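Local coordinates for protein phospho-2-dehydro-3-deoxyheptonate aldolase (Francisella tularensis, PDB 3TQK) that probably catalyses the stereospecific condensation of phosphoenolpyruvate with D-erythrose 4-phosphate, the first step of chorismate biosynthesis, and binds manganese, at residues Ala65-Ala70 / Thr131-Pro136; Asn125-Leu130 / Leu135-Glu140; Gly188-Ala193 / Gly236-Lys241; Gly226-Arg231 / Asp245-Lys250. All coordinates share one frame; numbering follows the deposited sequence.

Interaction 1: Ala65-Ala70 / Thr131-Pro136; sequences AAIEYA and TNMGLP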
# COMPACT_ATOMS: atom_id res chain seq x y z
N ALA A 65 -7.11 -17.38 24.73
CA ALA A 65 -6.28 -18.46 24.18
C ALA A 65 -4.85 -17.94 23.93
O ALA A 65 -3.89 -18.65 24.15
CB ALA A 65 -6.89 -19.02 22.90
N ALA A 66 -4.74 -16.69 23.49
CA ALA A 66 -3.44 -16.05 23.30
C ALA A 66 -2.62 -15.97 24.61
O ALA A 66 -1.42 -16.23 24.62
CB ALA A 66 -3.61 -14.67 22.70
N ILE A 67 -3.28 -15.61 25.71
CA ILE A 67 -2.62 -15.60 27.01
C ILE A 67 -2.15 -17.01 27.39
O ILE A 67 -0.99 -17.19 27.79
CB ILE A 67 -3.56 -15.03 28.12
CG1 ILE A 67 -3.78 -13.52 27.93
CG2 ILE A 67 -3.02 -15.34 29.52
CD1 ILE A 67 -2.56 -12.67 28.23
N GLU A 68 -3.01 -18.01 27.26
CA GLU A 68 -2.58 -19.38 27.56
C GLU A 68 -1.38 -19.81 26.72
O GLU A 68 -0.44 -20.40 27.24
CB GLU A 68 -3.71 -20.39 27.41
CG GLU A 68 -3.34 -21.78 27.94
CD GLU A 68 -4.45 -22.79 27.77
OE1 GLU A 68 -4.13 -23.98 27.54
OE2 GLU A 68 -5.64 -22.41 27.84
N TYR A 69 -1.41 -19.51 25.42
CA TYR A 69 -0.27 -19.78 24.53
C TYR A 69 0.99 -19.09 25.05
O TYR A 69 2.06 -19.70 25.09
CB TYR A 69 -0.57 -19.31 23.10
CG TYR A 69 0.54 -19.62 22.11
CD1 TYR A 69 1.56 -18.71 21.87
CD2 TYR A 69 0.58 -20.84 21.44
CE1 TYR A 69 2.57 -18.99 20.98
CE2 TYR A 69 1.59 -21.13 20.55
CZ TYR A 69 2.59 -20.20 20.33
OH TYR A 69 3.62 -20.48 19.45
N ALA A 70 0.84 -17.83 25.44
CA ALA A 70 1.97 -17.01 25.88
C ALA A 70 2.63 -17.59 27.12
O ALA A 70 3.85 -17.58 27.23
CB ALA A 70 1.53 -15.61 26.16
N THR A 131 3.46 -8.32 27.27
CA THR A 131 4.70 -7.65 27.61
C THR A 131 4.88 -7.55 29.12
O THR A 131 6.02 -7.60 29.62
CB THR A 131 4.77 -6.24 27.02
OG1 THR A 131 3.61 -5.51 27.42
CG2 THR A 131 4.89 -6.29 25.49
N ASN A 132 3.77 -7.41 29.84
CA ASN A 132 3.81 -7.40 31.30
C ASN A 132 4.22 -8.75 31.88
O ASN A 132 4.73 -8.82 33.00
CB ASN A 132 2.47 -6.95 31.88
CG ASN A 132 2.56 -6.62 33.34
OD1 ASN A 132 1.83 -7.18 34.15
ND2 ASN A 132 3.48 -5.72 33.69
N MSE A 133 4.02 -9.82 31.12
CA MSE A 133 4.54 -11.14 31.48
C MSE A 133 6.03 -11.29 31.14
O MSE A 133 6.63 -12.32 31.45
CB MSE A 133 3.78 -12.25 30.75
CG MSE A 133 2.34 -12.45 31.19
SE MSE A 133 1.40 -13.49 29.84
CE MSE A 133 2.79 -14.82 29.51
N GLY A 134 6.60 -10.29 30.48
CA GLY A 134 8.01 -10.31 30.10
C GLY A 134 8.27 -10.86 28.70
O GLY A 134 9.41 -11.19 28.39
N LEU A 135 7.22 -10.95 27.88
CA LEU A 135 7.33 -11.48 26.51
C LEU A 135 7.37 -10.34 25.52
O LEU A 135 6.42 -9.57 25.42
CB LEU A 135 6.13 -12.36 26.14
CG LEU A 135 6.21 -13.86 26.39
CD1 LEU A 135 4.81 -14.51 26.19
CD2 LEU A 135 7.25 -14.52 25.49
N PRO A 136 8.45 -10.26 24.73
CA PRO A 136 8.43 -9.31 23.63
C PRO A 136 7.41 -9.72 22.59
O PRO A 136 7.20 -10.93 22.38
CB PRO A 136 9.83 -9.41 23.03
CG PRO A 136 10.62 -10.32 23.90
CD PRO A 136 9.69 -11.05 24.79
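Met133, present as selenomethionine, is the first residue of 131-136 to reach across to helix 63-80. Its CG is anti to the carbonyl carbon, and the chain, extended at chi2, bends at chi3 (43°), which lays the terminal methyl against Ala70. CE stands 3.7 Å from Ala70 CB and equally near Ala70 C, while SE passes Ile67 CD1 more distantly, at 4.4 Å. Gly134 then turns the chain. Its positive phi (93°) and the bond from Gly134 N to Thr131 O, 2.9 Å long, belong to a Schellman motif that ends helix 116-132. Beyond this turn Leu135 points back at the same alanine: CD1 comes within 3.5 Å of Ala70 CB, tighter than normal carbon contact, and within 3.4 Å of Ala70 O. The chi1 of Leu135, -92°, is displaced from the staggered value, consistent with a branch fitted into a confined site. Two side chains, one before and one after the glycine, thus converge on one small methyl. The contact joins helix 63-80 to the turn that follows helix 116-132, on the outside of the TIM barrel, and Met88 of strand 84-89 also packs on Ala70. Everything that meets across the two segments is carbon, selenium or a carbonyl approached by a methyl, which implies that the pairing depends on shape and burial.

Interaction 2: Asn125-Leu130 / Leu135-Glu140; sequences NLLSDL and LPCATE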
# COMPACT_ATOMS: atom_id res chain seq x y z
N ASN A 125 -4.87 -4.12 25.12
CA ASN A 125 -4.90 -4.79 26.42
C ASN A 125 -4.19 -6.14 26.37
O ASN A 125 -3.53 -6.54 27.32
CB ASN A 125 -6.33 -4.95 26.98
CG ASN A 125 -6.38 -4.84 28.51
OD1 ASN A 125 -5.45 -5.22 29.20
ND2 ASN A 125 -7.48 -4.31 29.04
N LEU A 126 -4.30 -6.84 25.24
CA LEU A 126 -3.57 -8.09 25.06
C LEU A 126 -2.05 -7.85 25.06
O LEU A 126 -1.29 -8.53 25.76
CB LEU A 126 -3.98 -8.77 23.75
CG LEU A 126 -3.28 -10.09 23.41
CD1 LEU A 126 -3.38 -11.10 24.56
CD2 LEU A 126 -3.85 -10.65 22.13
N LEU A 127 -1.62 -6.86 24.29
CA LEU A 127 -0.21 -6.51 24.22
C LEU A 127 0.32 -6.04 25.56
O LEU A 127 1.45 -6.37 25.94
CB LEU A 127 0.02 -5.44 23.16
CG LEU A 127 -0.10 -5.94 21.73
CD1 LEU A 127 -0.23 -4.73 20.82
CD2 LEU A 127 1.09 -6.83 21.32
N SER A 128 -0.49 -5.29 26.30
CA SER A 128 -0.10 -4.89 27.66
C SER A 128 0.15 -6.14 28.51
O SER A 128 1.20 -6.24 29.13
CB SER A 128 -1.16 -4.00 28.30
OG SER A 128 -0.78 -3.59 29.60
N ASP A 129 -0.80 -7.07 28.51
CA ASP A 129 -0.69 -8.31 29.28
C ASP A 129 0.53 -9.16 28.93
O ASP A 129 1.24 -9.63 29.82
CB ASP A 129 -1.97 -9.17 29.15
CG ASP A 129 -3.20 -8.51 29.79
OD1 ASP A 129 -3.02 -7.50 30.49
OD2 ASP A 129 -4.34 -8.98 29.58
N LEU A 130 0.77 -9.36 27.64
CA LEU A 130 1.89 -10.19 27.18
C LEU A 130 3.25 -9.61 27.56
O LEU A 130 4.10 -10.32 28.11
CB LEU A 130 1.80 -10.40 25.67
CG LEU A 130 0.60 -11.22 25.19
CD1 LEU A 130 0.49 -11.15 23.68
CD2 LEU A 130 0.71 -12.65 25.65
N LEU A 135 7.22 -10.95 27.88
CA LEU A 135 7.33 -11.48 26.51
C LEU A 135 7.37 -10.34 25.52
O LEU A 135 6.42 -9.57 25.42
CB LEU A 135 6.13 -12.36 26.14
CG LEU A 135 6.21 -13.86 26.39
CD1 LEU A 135 4.81 -14.51 26.19
CD2 LEU A 135 7.25 -14.52 25.49
N PRO A 136 8.45 -10.26 24.73
CA PRO A 136 8.43 -9.31 23.63
C PRO A 136 7.41 -9.72 22.59
O PRO A 136 7.20 -10.93 22.38
CB PRO A 136 9.83 -9.41 23.03
CG PRO A 136 10.62 -10.32 23.90
CD PRO A 136 9.69 -11.05 24.79
N CYS A 137 6.81 -8.73 21.93
CA CYS A 137 5.75 -8.95 20.95
C CYS A 137 6.03 -8.37 19.57
O CYS A 137 6.65 -7.31 19.46
CB CYS A 137 4.46 -8.34 21.49
SG CYS A 137 3.82 -9.19 22.91
N ALA A 138 5.51 -9.06 18.55
CA ALA A 138 5.58 -8.67 17.14
C ALA A 138 4.18 -8.45 16.56
O ALA A 138 3.25 -9.17 16.91
CB ALA A 138 6.28 -9.78 16.34
N THR A 139 4.03 -7.49 15.66
CA THR A 139 2.76 -7.32 14.94
C THR A 139 3.02 -6.72 13.58
O THR A 139 4.13 -6.27 13.30
CB THR A 139 1.79 -6.44 15.73
OG1 THR A 139 0.45 -6.72 15.29
CG2 THR A 139 2.11 -4.98 15.54
N GLU A 140 2.03 -6.75 12.69
CA GLU A 140 2.15 -6.05 11.42
C GLU A 140 1.62 -4.64 11.55
O GLU A 140 0.53 -4.42 12.08
CB GLU A 140 1.44 -6.75 10.28
CG GLU A 140 1.77 -6.12 8.92
CD GLU A 140 1.04 -6.75 7.75
OE1 GLU A 140 0.70 -7.95 7.83
OE2 GLU A 140 0.84 -6.04 6.73
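Cys137 packs its thiol against Leu130 and Leu127, one turn apart on helix 116-132, and this is the close part of the contact. SG lies 3.6 Å from Leu130 CB and 3.9 Å from Leu130 CD1. CB of Cys137 is met instead by Leu127, whose CD2 approaches to 3.7 Å. With SG anti to its own carbonyl carbon (chi1 -68°), the sulfur is turned to the helix and touches both leucines. At the helix end the backbone closes the turn: Leu135 N donates to Leu130 O over 3.2 Å, with an N-H...O angle of 156°. This is the longer-range bond of the Schellman motif centred on Gly134, after which the chain passes through Pro136 into strand 137-140. Further along, strand and helix diverge. Thr139 still points to the helix, but its side chain makes no contact with 125-130, and its OG1 bonds to Val90 O of the preceding beta-alpha connection. Glu140, at the partly exposed end, lies farther off still. In this TIM-barrel step from outer helix to the next barrel strand, a single backbone bond fixes the tight turn, whereas the interface beyond it is sulfur and hydrocarbon; the residues that touch are all buried, which implies hydrophobic association without directional constraint.

Interaction 3: Gly188-Ala193 / Gly236-Lys241; sequences GDVQVA and GPNFSK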
# COMPACT_ATOMS: atom_id res chain seq x y z
N GLY A 188 7.27 -12.76 -5.43
CA GLY A 188 8.58 -13.30 -5.08
C GLY A 188 9.72 -12.29 -5.14
O GLY A 188 10.84 -12.63 -4.76
N ASP A 189 9.45 -11.07 -5.60
CA ASP A 189 10.51 -10.06 -5.83
C ASP A 189 11.12 -9.57 -4.52
O ASP A 189 10.44 -8.99 -3.69
CB ASP A 189 9.97 -8.86 -6.64
CG ASP A 189 11.09 -7.99 -7.22
OD1 ASP A 189 11.87 -7.40 -6.47
OD2 ASP A 189 11.20 -7.91 -8.46
N VAL A 190 12.43 -9.79 -4.37
CA VAL A 190 13.18 -9.40 -3.17
C VAL A 190 13.73 -7.97 -3.31
O VAL A 190 13.93 -7.28 -2.31
CB VAL A 190 14.33 -10.38 -2.91
CG1 VAL A 190 15.22 -9.91 -1.74
CG2 VAL A 190 13.78 -11.78 -2.67
N GLN A 191 13.95 -7.53 -4.54
CA GLN A 191 14.51 -6.20 -4.76
C GLN A 191 13.63 -5.12 -4.15
O GLN A 191 14.15 -4.21 -3.50
CB GLN A 191 14.74 -5.93 -6.26
CG GLN A 191 15.45 -4.60 -6.55
CD GLN A 191 16.85 -4.54 -5.95
OE1 GLN A 191 17.72 -5.33 -6.31
NE2 GLN A 191 17.07 -3.61 -5.03
N VAL A 192 12.32 -5.23 -4.34
CA VAL A 192 11.40 -4.25 -3.77
C VAL A 192 11.48 -4.19 -2.25
O VAL A 192 11.30 -3.13 -1.68
CB VAL A 192 9.94 -4.46 -4.24
CG1 VAL A 192 9.86 -4.27 -5.75
CG2 VAL A 192 9.40 -5.82 -3.84
N ALA A 193 11.74 -5.32 -1.59
CA ALA A 193 11.88 -5.30 -0.12
C ALA A 193 13.19 -4.63 0.28
O ALA A 193 13.21 -3.90 1.28
CB ALA A 193 11.82 -6.71 0.46
N GLY A 236 8.15 -19.05 -6.31
CA GLY A 236 8.46 -20.25 -5.54
C GLY A 236 9.19 -19.90 -4.25
O GLY A 236 9.55 -18.75 -4.03
N PRO A 237 9.42 -20.91 -3.39
CA PRO A 237 10.07 -20.66 -2.10
C PRO A 237 11.47 -20.05 -2.23
O PRO A 237 12.23 -20.42 -3.13
CB PRO A 237 10.14 -22.07 -1.46
CG PRO A 237 9.12 -22.89 -2.21
CD PRO A 237 9.11 -22.34 -3.60
N ASN A 238 11.80 -19.11 -1.35
CA ASN A 238 13.09 -18.42 -1.37
C ASN A 238 13.85 -18.52 -0.05
O ASN A 238 14.46 -17.56 0.39
CB ASN A 238 12.92 -16.95 -1.82
CG ASN A 238 11.94 -16.15 -0.95
OD1 ASN A 238 11.58 -16.56 0.16
ND2 ASN A 238 11.51 -15.00 -1.46
N PHE A 239 13.83 -19.71 0.55
CA PHE A 239 14.51 -19.97 1.82
C PHE A 239 15.91 -20.54 1.63
O PHE A 239 16.70 -20.53 2.58
CB PHE A 239 13.68 -20.91 2.71
CG PHE A 239 13.45 -22.28 2.13
CD1 PHE A 239 12.25 -22.59 1.51
CD2 PHE A 239 14.43 -23.25 2.20
CE1 PHE A 239 12.03 -23.85 0.97
CE2 PHE A 239 14.23 -24.51 1.66
CZ PHE A 239 13.03 -24.81 1.04
N SER A 240 16.22 -21.04 0.43
CA SER A 240 17.50 -21.70 0.17
C SER A 240 18.71 -20.77 0.25
O SER A 240 18.58 -19.55 0.16
CB SER A 240 17.51 -22.37 -1.21
OG SER A 240 17.68 -21.41 -2.24
N LYS A 241 19.88 -21.37 0.40
CA LYS A 241 21.17 -20.67 0.41
C LYS A 241 21.32 -19.74 -0.80
O LYS A 241 21.70 -18.58 -0.65
CB LYS A 241 22.31 -21.69 0.46
CG LYS A 241 23.73 -21.13 0.45
CD LYS A 241 24.09 -20.38 1.72
CE LYS A 241 25.61 -20.27 1.89
NZ LYS A 241 26.02 -19.56 3.14
O HOH W 1 12.27 -14.80 -4.28
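Asn238 reaches from the loop 236-241 to the loop before helix 191-200, and its side chain can be followed outward. Its chi1 of 56° places CG between the backbone N and the carbonyl carbon, bringing the amide across to Val190 and Gly188. Asn238 CB lies 3.3 Å from the oxygen of a bound water. At CG the amide divides its work. OD1 turns to the end of strand 226-230, accepting from Gly232 N and, weakly, from Asn268 ND2. ND2 faces the opposing segment: it donates to the water over 2.9 Å, and the water in turn donates to Gly188 O over 2.6 Å. Direct contact is looser, for ND2 is 4.1 Å from Gly188 O and likewise 4.1 Å from Val190 CG2, where the two side chains cross obliquely. These segments follow barrel strands 179-183 and 226-230, so the bridge links adjacent beta-alpha loops at the C-terminal rim of the TIM barrel, the end that carries the active site in this fold. The side chain of Asn238 is about 9 Å from that of His266, a manganese ligand. On the far side of the bridge, Asp189 caps the helix start: OD1 accepts from Val192 N at 3.1 Å, with an N-H...O angle of 157°, met on its anti side. Ser240 occupies the N-cap position of helix 241-253, and its OG bonds to His243 ND1.

Interaction 4: Gly226-Arg231 / Asp245-Lys250; sequences GHVILR and DDCIAK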
# COMPACT_ATOMS: atom_id res chain seq x y z
N GLY A 226 15.92 -1.84 9.90
CA GLY A 226 15.08 -2.46 8.90
C GLY A 226 15.81 -3.60 8.23
O GLY A 226 17.04 -3.56 8.05
N HIS A 227 15.06 -4.62 7.83
CA HIS A 227 15.64 -5.77 7.16
C HIS A 227 14.59 -6.48 6.31
O HIS A 227 13.39 -6.25 6.47
CB HIS A 227 16.18 -6.73 8.19
CG HIS A 227 15.10 -7.34 9.02
ND1 HIS A 227 14.40 -8.47 8.61
CD2 HIS A 227 14.55 -6.96 10.19
CE1 HIS A 227 13.49 -8.75 9.51
NE2 HIS A 227 13.55 -7.86 10.48
N VAL A 228 15.06 -7.37 5.45
CA VAL A 228 14.19 -8.17 4.60
C VAL A 228 13.70 -9.41 5.33
O VAL A 228 14.42 -9.99 6.16
CB VAL A 228 14.94 -8.60 3.32
CG1 VAL A 228 14.09 -9.53 2.46
CG2 VAL A 228 15.35 -7.38 2.53
N ILE A 229 12.45 -9.78 5.04
CA ILE A 229 11.89 -11.07 5.41
C ILE A 229 11.65 -11.83 4.12
O ILE A 229 10.95 -11.32 3.25
CB ILE A 229 10.53 -10.94 6.12
CG1 ILE A 229 10.66 -10.07 7.37
CG2 ILE A 229 9.97 -12.34 6.47
CD1 ILE A 229 9.34 -9.53 7.88
N LEU A 230 12.21 -13.02 4.00
CA LEU A 230 11.98 -13.88 2.82
C LEU A 230 10.82 -14.83 3.13
O LEU A 230 10.85 -15.54 4.12
CB LEU A 230 13.24 -14.66 2.46
CG LEU A 230 14.48 -13.85 2.06
CD1 LEU A 230 15.70 -14.76 1.95
CD2 LEU A 230 14.25 -13.09 0.76
N ARG A 231 9.80 -14.84 2.27
CA ARG A 231 8.54 -15.54 2.55
C ARG A 231 7.91 -16.19 1.32
O ARG A 231 6.72 -16.46 1.31
CB ARG A 231 7.53 -14.58 3.19
CG ARG A 231 7.36 -13.24 2.48
CD ARG A 231 6.53 -13.30 1.20
NE ARG A 231 5.12 -13.58 1.47
CZ ARG A 231 4.23 -13.98 0.56
NH1 ARG A 231 4.58 -14.17 -0.71
NH2 ARG A 231 2.97 -14.19 0.92
N ASP A 245 21.98 -15.71 -0.32
CA ASP A 245 23.16 -15.03 -0.91
C ASP A 245 22.73 -13.88 -1.83
O ASP A 245 23.34 -12.81 -1.79
CB ASP A 245 24.04 -16.00 -1.74
CG ASP A 245 24.83 -16.99 -0.89
OD1 ASP A 245 24.98 -16.78 0.33
OD2 ASP A 245 25.31 -17.99 -1.45
N ASP A 246 21.71 -14.11 -2.65
CA ASP A 246 21.21 -13.10 -3.60
C ASP A 246 20.67 -11.90 -2.86
O ASP A 246 20.92 -10.75 -3.24
CB ASP A 246 20.11 -13.69 -4.48
CG ASP A 246 19.46 -12.65 -5.40
OD1 ASP A 246 19.99 -12.39 -6.50
OD2 ASP A 246 18.41 -12.09 -5.04
N CYS A 247 19.91 -12.17 -1.80
CA CYS A 247 19.33 -11.11 -0.98
C CYS A 247 20.44 -10.27 -0.34
O CYS A 247 20.40 -9.03 -0.40
CB CYS A 247 18.41 -11.70 0.10
SG CYS A 247 17.53 -10.46 1.07
N ILE A 248 21.42 -10.95 0.25
CA ILE A 248 22.60 -10.29 0.83
C ILE A 248 23.33 -9.44 -0.21
O ILE A 248 23.69 -8.30 0.08
CB ILE A 248 23.58 -11.32 1.48
CG1 ILE A 248 22.97 -11.91 2.75
CG2 ILE A 248 24.90 -10.66 1.84
CD1 ILE A 248 22.72 -10.89 3.87
N ALA A 249 23.52 -9.98 -1.42
CA ALA A 249 24.15 -9.21 -2.51
C ALA A 249 23.35 -7.94 -2.83
O ALA A 249 23.93 -6.88 -3.04
CB ALA A 249 24.34 -10.06 -3.77
N LYS A 250 22.03 -8.06 -2.85
CA LYS A 250 21.15 -6.93 -3.17
C LYS A 250 21.27 -5.86 -2.09
O LYS A 250 21.39 -4.66 -2.39
CB LYS A 250 19.70 -7.39 -3.35
CG LYS A 250 19.41 -8.08 -4.70
CD LYS A 250 17.98 -8.66 -4.72
CE LYS A 250 17.43 -8.91 -6.14
NZ LYS A 250 17.88 -10.16 -6.83
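With chi1 at -175°, Cys247 swings SG anti to its backbone N and presents it to Val228, whose own chi1 of 175° spreads both methyls before the sulfur. The pair joins strand 226-230 to helix 241-253 within a beta-alpha-beta unit of the TIM barrel, whose next strand is 260-263. SG meets the whole fork of the valine: Val228 CG1 is 3.8 Å away, with CB at 3.9 Å and CG2 at 4.0 Å from the same sulfur. Leu230, two residues along the same strand face, adds CD2 at 4.2 Å from SG. One thiol therefore touches two side chains of the same strand face, a buried and apolar contact. Val190 and Ala193 of the neighbouring loop and helix border it, the former on Leu230 and the latter on Val228. Some polar groups pair within their own segment. On the helix, Lys250 NZ forms a salt bridge with Asp246 OD2, one turn back, along the syn lone pair. On the strand, His227 NE2 bonds outward to Trp156 NE1, while His227 ND1 donates to Val228 O over 2.9 Å at an N-H...O angle of 166°, the donor standing above the carbonyl plane while the oxygen lies close to the plane of the imidazole ring.

Interactions 1 and 2 share Leu135 and helix 116-132, and their centres lie 7 Å apart; interactions 3 and 4 are equally close to each other, on the opposite side of the chain's centre. Interactions 2 and 4 are both buried helix-on-strand contacts of the same eight-stranded barrel, each centred on a cysteine sulfur among aliphatic carbons. Interaction 1 lies farther out, between a helix and the turn ending its neighbour, and is only partly buried. Interaction 3, at the barrel rim, is the smallest in buried area and the one bridged by water. It meets interaction 4 directly: Val190 CG1 packs 3.7 Å from Cys247 SG, where loop polarity gives way to the apolar layer under the helices.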